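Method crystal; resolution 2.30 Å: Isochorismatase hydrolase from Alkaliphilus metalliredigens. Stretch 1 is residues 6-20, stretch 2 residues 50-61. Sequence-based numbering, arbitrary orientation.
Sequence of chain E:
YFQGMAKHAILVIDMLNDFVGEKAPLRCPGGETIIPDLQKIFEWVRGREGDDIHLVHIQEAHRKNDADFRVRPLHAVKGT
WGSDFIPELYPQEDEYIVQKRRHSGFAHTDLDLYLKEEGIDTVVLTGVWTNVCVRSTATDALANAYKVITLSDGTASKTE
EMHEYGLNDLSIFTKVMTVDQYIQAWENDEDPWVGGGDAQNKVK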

# COMPACT_ATOMS: atom_id res chain seq x y z
N ALA E 6 58.00 -9.07 2.12
CA ALA E 6 56.62 -8.63 2.23
C ALA E 6 56.53 -7.26 2.87
O ALA E 6 56.93 -7.09 3.99
CB ALA E 6 55.82 -9.62 3.00
N LYS E 7 56.03 -6.29 2.13
CA LYS E 7 55.89 -4.94 2.61
C LYS E 7 54.49 -4.45 2.39
O LYS E 7 53.92 -4.67 1.37
CB LYS E 7 56.87 -4.04 1.90
CG LYS E 7 57.84 -3.37 2.79
CD LYS E 7 58.58 -2.33 2.03
CE LYS E 7 59.53 -1.58 2.92
NZ LYS E 7 60.56 -0.88 2.13
N HIS E 8 53.96 -3.75 3.36
CA HIS E 8 52.57 -3.36 3.39
C HIS E 8 52.41 -1.88 3.56
O HIS E 8 53.15 -1.25 4.27
CB HIS E 8 51.88 -3.99 4.58
CG HIS E 8 51.57 -5.43 4.41
ND1 HIS E 8 50.63 -6.07 5.18
CD2 HIS E 8 52.08 -6.36 3.58
CE1 HIS E 8 50.57 -7.33 4.83
NE2 HIS E 8 51.43 -7.53 3.86
N ALA E 9 51.38 -1.35 2.92
CA ALA E 9 50.94 -0.00 3.15
C ALA E 9 49.53 -0.02 3.67
O ALA E 9 48.68 -0.71 3.16
CB ALA E 9 51.02 0.78 1.91
N ILE E 10 49.29 0.75 4.69
CA ILE E 10 47.99 0.82 5.26
C ILE E 10 47.45 2.17 4.93
O ILE E 10 48.03 3.15 5.28
CB ILE E 10 48.08 0.68 6.76
CG1 ILE E 10 48.64 -0.69 7.09
CG2 ILE E 10 46.74 0.85 7.41
CD1 ILE E 10 48.71 -0.97 8.51
N LEU E 11 46.33 2.19 4.24
CA LEU E 11 45.76 3.44 3.78
C LEU E 11 44.67 3.88 4.71
O LEU E 11 43.73 3.18 4.93
CB LEU E 11 45.24 3.29 2.37
CG LEU E 11 46.22 2.61 1.44
CD1 LEU E 11 45.66 2.37 0.09
CD2 LEU E 11 47.44 3.40 1.34
N VAL E 12 44.80 5.06 5.25
CA VAL E 12 43.83 5.54 6.17
C VAL E 12 43.05 6.58 5.45
O VAL E 12 43.56 7.61 5.10
CB VAL E 12 44.51 6.10 7.39
CG1 VAL E 12 43.53 6.51 8.39
CG2 VAL E 12 45.40 5.09 7.96
N ILE E 13 41.79 6.28 5.23
CA ILE E 13 41.01 7.03 4.29
C ILE E 13 39.97 7.92 4.90
O ILE E 13 39.01 7.48 5.44
CB ILE E 13 40.33 6.10 3.30
CG1 ILE E 13 41.36 5.46 2.40
CG2 ILE E 13 39.38 6.84 2.47
CD1 ILE E 13 41.00 4.13 1.98
N ASP E 14 40.21 9.19 4.76
CA ASP E 14 39.28 10.23 5.09
C ASP E 14 38.81 10.36 6.53
O ASP E 14 37.73 10.81 6.77
CB ASP E 14 38.09 10.16 4.16
CG ASP E 14 38.39 10.71 2.80
OD1 ASP E 14 39.42 11.36 2.62
OD2 ASP E 14 37.58 10.52 1.91
N MSE E 15 39.65 10.03 7.48
CA MSE E 15 39.28 10.23 8.84
C MSE E 15 39.57 11.66 9.13
O MSE E 15 40.60 11.99 9.66
CB MSE E 15 40.09 9.33 9.73
CG MSE E 15 39.88 7.84 9.46
SE MSE E 15 38.15 7.14 9.73
CE MSE E 15 38.08 7.33 11.60
N LEU E 16 38.63 12.51 8.77
CA LEU E 16 38.80 13.94 8.72
C LEU E 16 37.79 14.68 9.58
O LEU E 16 36.82 14.13 9.99
CB LEU E 16 38.66 14.43 7.30
CG LEU E 16 39.33 13.67 6.18
CD1 LEU E 16 39.02 14.33 4.86
CD2 LEU E 16 40.77 13.65 6.40
N ASN E 17 38.07 15.94 9.83
CA ASN E 17 37.34 16.74 10.77
C ASN E 17 35.92 16.87 10.34
O ASN E 17 35.02 16.88 11.16
CB ASN E 17 37.99 18.10 10.97
CG ASN E 17 39.23 18.03 11.81
OD1 ASN E 17 39.46 17.09 12.52
ND2 ASN E 17 40.06 19.03 11.71
N ASP E 18 35.72 16.98 9.04
CA ASP E 18 34.39 17.08 8.46
C ASP E 18 33.53 15.85 8.63
O ASP E 18 32.34 15.96 8.73
CB ASP E 18 34.47 17.43 7.00
CG ASP E 18 34.43 18.89 6.78
OD1 ASP E 18 33.98 19.59 7.66
OD2 ASP E 18 34.84 19.36 5.72
N PHE E 19 34.13 14.69 8.58
CA PHE E 19 33.35 13.48 8.56
C PHE E 19 33.32 12.70 9.85
O PHE E 19 32.46 11.87 10.04
CB PHE E 19 33.85 12.55 7.47
CG PHE E 19 34.00 13.20 6.15
CD1 PHE E 19 32.99 13.93 5.62
CD2 PHE E 19 35.15 13.07 5.45
CE1 PHE E 19 33.14 14.51 4.43
CE2 PHE E 19 35.29 13.66 4.26
CZ PHE E 19 34.28 14.37 3.75
N VAL E 20 34.30 12.91 10.71
CA VAL E 20 34.39 12.08 11.89
C VAL E 20 34.07 12.84 13.14
O VAL E 20 34.61 13.89 13.38
CB VAL E 20 35.75 11.44 12.05
CG1 VAL E 20 35.70 10.34 13.03
CG2 VAL E 20 36.22 10.92 10.76
N GLY E 50 61.54 -1.74 12.45
CA GLY E 50 61.62 -2.01 11.04
C GLY E 50 60.69 -1.19 10.18
O GLY E 50 59.94 -0.37 10.67
N ASP E 51 60.81 -1.39 8.88
CA ASP E 51 60.03 -0.63 7.94
C ASP E 51 59.07 -1.45 7.09
O ASP E 51 58.76 -1.07 5.98
CB ASP E 51 60.95 0.16 7.05
CG ASP E 51 60.34 1.43 6.62
OD1 ASP E 51 59.32 1.80 7.23
OD2 ASP E 51 60.86 2.05 5.69
N ASP E 52 58.64 -2.58 7.60
CA ASP E 52 57.79 -3.48 6.86
C ASP E 52 56.42 -2.89 6.54
O ASP E 52 55.85 -3.16 5.52
CB ASP E 52 57.66 -4.81 7.58
CG ASP E 52 58.86 -5.68 7.39
OD1 ASP E 52 59.87 -5.18 6.90
OD2 ASP E 52 58.78 -6.86 7.72
N ILE E 53 55.89 -2.09 7.46
CA ILE E 53 54.58 -1.52 7.32
C ILE E 53 54.49 -0.01 7.40
O ILE E 53 54.84 0.57 8.38
CB ILE E 53 53.67 -2.12 8.33
CG1 ILE E 53 53.57 -3.61 8.04
CG2 ILE E 53 52.34 -1.48 8.26
CD1 ILE E 53 53.22 -4.46 9.19
N HIS E 54 53.98 0.59 6.33
CA HIS E 54 53.88 2.03 6.23
C HIS E 54 52.48 2.51 6.47
O HIS E 54 51.54 1.84 6.17
CB HIS E 54 54.25 2.49 4.84
CG HIS E 54 55.66 2.21 4.45
ND1 HIS E 54 56.36 3.02 3.59
CD2 HIS E 54 56.49 1.19 4.77
CE1 HIS E 54 57.57 2.52 3.41
NE2 HIS E 54 57.67 1.41 4.11
N LEU E 55 52.36 3.73 6.97
CA LEU E 55 51.10 4.37 7.12
C LEU E 55 50.99 5.45 6.07
O LEU E 55 51.90 6.23 5.92
CB LEU E 55 51.02 5.04 8.47
CG LEU E 55 50.56 4.23 9.66
CD1 LEU E 55 50.07 5.16 10.73
CD2 LEU E 55 49.50 3.29 9.26
N VAL E 56 49.89 5.46 5.33
CA VAL E 56 49.60 6.46 4.33
C VAL E 56 48.27 7.10 4.67
O VAL E 56 47.31 6.42 4.86
CB VAL E 56 49.51 5.83 2.97
CG1 VAL E 56 49.40 6.85 1.91
CG2 VAL E 56 50.66 4.97 2.74
N HIS E 57 48.23 8.40 4.76
CA HIS E 57 47.00 9.07 5.12
C HIS E 57 46.40 9.79 3.93
O HIS E 57 47.05 10.58 3.28
CB HIS E 57 47.21 10.07 6.24
CG HIS E 57 48.03 9.55 7.37
ND1 HIS E 57 47.48 9.13 8.56
CD2 HIS E 57 49.36 9.39 7.51
CE1 HIS E 57 48.43 8.72 9.36
NE2 HIS E 57 49.58 8.87 8.75
N ILE E 58 45.15 9.50 3.65
CA ILE E 58 44.51 10.02 2.49
C ILE E 58 43.37 10.92 2.84
O ILE E 58 42.47 10.55 3.54
CB ILE E 58 44.06 8.89 1.61
CG1 ILE E 58 45.28 8.08 1.24
CG2 ILE E 58 43.44 9.41 0.37
CD1 ILE E 58 44.99 6.80 0.73
N GLN E 59 43.43 12.14 2.35
CA GLN E 59 42.43 13.12 2.65
C GLN E 59 41.82 13.71 1.40
O GLN E 59 42.50 14.11 0.51
CB GLN E 59 43.02 14.23 3.50
CG GLN E 59 43.86 15.17 2.74
CD GLN E 59 44.57 16.17 3.58
OE1 GLN E 59 44.00 16.71 4.49
NE2 GLN E 59 45.82 16.39 3.31
N GLU E 60 40.50 13.79 1.40
CA GLU E 60 39.77 14.46 0.37
C GLU E 60 40.04 15.92 0.49
O GLU E 60 39.97 16.46 1.56
CB GLU E 60 38.29 14.20 0.56
CG GLU E 60 37.39 14.94 -0.36
CD GLU E 60 35.96 14.50 -0.25
OE1 GLU E 60 35.12 15.30 0.14
OE2 GLU E 60 35.66 13.34 -0.54
N ALA E 61 40.38 16.55 -0.62
CA ALA E 61 40.72 17.94 -0.67
C ALA E 61 40.25 18.63 -1.94
O ALA E 61 41.03 18.90 -2.80
CB ALA E 61 42.19 18.10 -0.51

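Strands 8-13 and 53-60 run parallel, side by side, and the two stretches together bury 900 Å², both sides summed. Their backbones are joined by an unbroken ladder of hydrogen bonds. In the first strand, His8, Ile10 and Val12 each use both N and O; the second stretch answers with its own N and O atoms.

His8 N donates to Asp52 O at 2.9 Å, and His8 O accepts from His54 N at 2.9 Å. Ile10 N donates to His54 O at 2.9 Å, and Ile10 O accepts from Val56 N at 3.0 Å. Val12 N reaches Val56 O at 2.9 Å, and Val12 O receives Ile58 N at 2.9 Å. The N-H...O angles here run from 161° to 171°, so the bonds are nearly straight. Asp14 N continues the pattern past the strand, donating to Ile58 O at 2.9 Å.

The last rung uses a side chain. Glu60 N donates to Asp14 OD1 at 2.9 Å, with a more bent angle of 134°. The carboxylate accepts where the ladder would otherwise use a backbone carbonyl; Asp14 O instead takes a weak hydrogen bond from Leu16 N. Asp14 OD2 and Glu60 OE2 are 4.2 Å apart, a close approach of like charges. Asp14 OD2 and Glu60 OE1 are each hydrogen-bonded elsewhere in the structure.

CA-H...O contacts supplement the ladder. Ile53 CA lies 3.4 Å from His8 O, and Leu11 CA lies 3.5 Å from Val56 O.

Side chains alternate between the two faces of the sheet. Ala9, Leu11, Ile13, His54, Val56 and Ile58 share one face. Leu11 CD2 packs 3.6 Å from Val56 CB, and Leu11 CB lies 3.9 Å from Ile58 CD1. Ile58 has the largest area covered by the partner stretch. Branched aliphatic residues fit here because they fill space without needing polar partners.

His8, Ile10, Val12, Ile53, Leu55 and His57 form the other face. Ile10 CD1 meets Ile53 CG2 at 3.7 Å, and Ile10 CB meets Leu55 CD2 at 3.9 Å. Both histidines here are buried. His8 ND1 and His57 NE2 find partners elsewhere, but His57 ND1 has none in the model; Val12 CB lies 4.4 Å from His57 ND1.

At the N-terminal end, the long chain of Lys7 lies along the second stretch. Lys7 CE is 3.2 Å from Asp51 O and 3.7 Å from His54 NE2. His54 NE2 also makes a weak hydrogen bond to Asp51 O at 3.3 Å. At the far end, Leu16 CD2 covers Gln59 CB at 3.7 Å, and the edge of the Phe19 ring places Phe19 CZ 3.8 Å from Glu60 OE1.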